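Local coordinates for protein pyridoxal kinase (Lactobacillus plantarum, PDB 3H74) that probably phosphorylates pyridoxal at the expense of ATP to give pyridoxal 5'-phosphate, as a kinase of the ribokinase clan, at residues Thr216-Leu224 / Thr234-Leu242. Numbering follows the deposited sequence.
Sequences TLAAVIAGL and TLARANQWL
The indole of W241 meets helix 213-226 obliquely: V220 CG1 comes within 3.6 Å of W241 CE3, while CG of R237, one turn earlier on W241's own helix, lies over the centre of one ring face. L266, A269 and I270 of helix 264-274 also touch this indole. At the R237 guanidinium, L224 CD2 stands at the edge, near the plane, and the two side chains cross at about a right angle. L224 is a knob, seated in the hole formed by T234, R237, A238 and W241, with L224 CB 3.7 Å from T234 CG2. Where the backbones come close, A238 offers just a methyl: its CB lies 3.6 Å from I221 CG1 and is flanked by V220 CG1 and L217 CD1. With I221 CG1 anti to the carbonyl carbon (chi1 -70°) and the chain then extended, I221 CD1 reaches L235 CD2 at 3.6 Å. Cut back to an alanine, I221 would probably leave L235 CD2 without its partner on helix 213-226 and open a gap beside A238. No hydrogen bond joins the segments; the T234 hydroxyl is bonded to P230 O, and N239 ND2 turns back to L235 O (2.6 Å). The axes of 216-224 and 234-242 approach to 9.3 Å, with 144° between their N-to-C directions; these consecutive, roughly antiparallel helices of the ribokinase-like fold therefore cohere here through buried apolar packing.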
# COMPACT_ATOMS: atom_id res chain seq x y z
N THR A 216 6.03 2.01 -1.46
CA THR A 216 6.93 2.50 -0.43
C THR A 216 6.17 3.33 0.60
O THR A 216 6.40 3.19 1.80
CB THR A 216 8.09 3.26 -1.07
OG1 THR A 216 8.80 2.35 -1.92
CG2 THR A 216 9.03 3.81 -0.01
N LEU A 217 5.25 4.18 0.15
CA LEU A 217 4.40 4.92 1.07
C LEU A 217 3.66 3.98 2.02
O LEU A 217 3.64 4.20 3.24
CB LEU A 217 3.40 5.78 0.31
CG LEU A 217 2.51 6.69 1.18
CD1 LEU A 217 3.28 7.85 1.78
CD2 LEU A 217 1.34 7.21 0.36
N ALA A 218 3.05 2.93 1.46
CA ALA A 218 2.30 1.99 2.27
C ALA A 218 3.18 1.28 3.28
O ALA A 218 2.79 1.11 4.44
CB ALA A 218 1.58 1.00 1.40
N ALA A 219 4.37 0.86 2.86
CA ALA A 219 5.30 0.19 3.77
C ALA A 219 5.70 1.12 4.92
O ALA A 219 5.74 0.70 6.07
CB ALA A 219 6.53 -0.32 3.02
N VAL A 220 6.01 2.37 4.60
CA VAL A 220 6.40 3.34 5.63
C VAL A 220 5.26 3.61 6.61
O VAL A 220 5.46 3.62 7.82
CB VAL A 220 6.93 4.65 5.00
CG1 VAL A 220 7.09 5.72 6.05
CG2 VAL A 220 8.26 4.39 4.30
N ILE A 221 4.06 3.81 6.08
CA ILE A 221 2.90 4.05 6.93
C ILE A 221 2.63 2.86 7.86
O ILE A 221 2.48 3.03 9.08
CB ILE A 221 1.66 4.40 6.09
CG1 ILE A 221 1.82 5.80 5.48
CG2 ILE A 221 0.37 4.31 6.92
CD1 ILE A 221 0.76 6.19 4.47
N ALA A 222 2.62 1.64 7.30
CA ALA A 222 2.41 0.46 8.12
C ALA A 222 3.51 0.33 9.16
O ALA A 222 3.22 0.01 10.33
CB ALA A 222 2.35 -0.78 7.26
N GLY A 223 4.76 0.57 8.77
CA GLY A 223 5.89 0.46 9.68
C GLY A 223 5.80 1.44 10.84
O GLY A 223 6.08 1.09 11.99
N LEU A 224 5.42 2.67 10.54
CA LEU A 224 5.30 3.69 11.60
C LEU A 224 4.12 3.42 12.53
O LEU A 224 4.24 3.52 13.75
CB LEU A 224 5.22 5.09 11.00
CG LEU A 224 6.49 5.59 10.30
CD1 LEU A 224 6.19 6.84 9.50
CD2 LEU A 224 7.61 5.85 11.32
N THR A 234 2.28 10.09 11.67
CA THR A 234 2.69 9.04 10.73
C THR A 234 2.55 9.53 9.29
O THR A 234 3.47 9.38 8.47
CB THR A 234 1.86 7.75 10.93
OG1 THR A 234 2.25 7.12 12.15
CG2 THR A 234 2.10 6.77 9.78
N LEU A 235 1.39 10.09 8.96
CA LEU A 235 1.15 10.54 7.59
C LEU A 235 2.06 11.69 7.22
O LEU A 235 2.57 11.74 6.10
CB LEU A 235 -0.32 10.89 7.38
CG LEU A 235 -1.31 9.74 7.54
CD1 LEU A 235 -2.73 10.24 7.38
CD2 LEU A 235 -1.02 8.59 6.56
N ALA A 236 2.29 12.60 8.16
CA ALA A 236 3.21 13.72 7.92
C ALA A 236 4.61 13.20 7.60
O ALA A 236 5.22 13.60 6.60
CB ALA A 236 3.21 14.68 9.10
N ARG A 237 5.12 12.30 8.44
CA ARG A 237 6.46 11.76 8.23
C ARG A 237 6.55 10.94 6.94
O ARG A 237 7.52 11.06 6.18
CB ARG A 237 6.90 10.92 9.42
CG ARG A 237 8.24 10.22 9.23
CD ARG A 237 8.70 9.60 10.53
NE ARG A 237 9.30 10.60 11.39
CZ ARG A 237 9.21 10.64 12.72
NH1 ARG A 237 9.82 11.62 13.38
NH2 ARG A 237 8.52 9.73 13.39
N ALA A 238 5.53 10.11 6.69
CA ALA A 238 5.55 9.26 5.50
C ALA A 238 5.59 10.09 4.23
O ALA A 238 6.32 9.78 3.29
CB ALA A 238 4.36 8.32 5.50
N ASN A 239 4.83 11.17 4.20
CA ASN A 239 4.86 12.06 3.03
C ASN A 239 6.22 12.74 2.82
O ASN A 239 6.71 12.85 1.74
CB ASN A 239 3.66 13.06 3.13
CG ASN A 239 2.36 12.39 2.72
OD1 ASN A 239 2.08 12.29 1.60
ND2 ASN A 239 1.69 11.82 3.64
N GLN A 240 6.81 13.16 3.90
CA GLN A 240 8.11 13.78 3.85
C GLN A 240 9.16 12.77 3.36
O GLN A 240 9.97 13.07 2.55
CB GLN A 240 8.56 14.33 5.21
CG GLN A 240 10.08 14.69 5.12
CD GLN A 240 10.61 15.61 6.23
OE1 GLN A 240 11.12 15.11 7.25
NE2 GLN A 240 10.52 16.92 6.02
N TRP A 241 9.09 11.56 3.89
CA TRP A 241 10.07 10.51 3.51
C TRP A 241 9.91 10.08 2.05
O TRP A 241 10.86 9.90 1.35
CB TRP A 241 9.88 9.33 4.49
CG TRP A 241 10.56 9.51 5.83
CD1 TRP A 241 11.23 10.58 6.26
CD2 TRP A 241 10.67 8.52 6.83
NE1 TRP A 241 11.76 10.32 7.50
CE2 TRP A 241 11.44 9.06 7.86
CE3 TRP A 241 10.22 7.22 6.95
CZ2 TRP A 241 11.73 8.34 9.03
CZ3 TRP A 241 10.53 6.49 8.12
CH2 TRP A 241 11.27 7.08 9.12
N LEU A 242 8.67 9.99 1.58
CA LEU A 242 8.45 9.67 0.16
C LEU A 242 8.96 10.84 -0.75
O LEU A 242 9.56 10.58 -1.72
CB LEU A 242 6.97 9.39 -0.11
CG LEU A 242 6.68 9.01 -1.56
CD1 LEU A 242 7.31 7.59 -1.86
CD2 LEU A 242 5.09 9.09 -1.82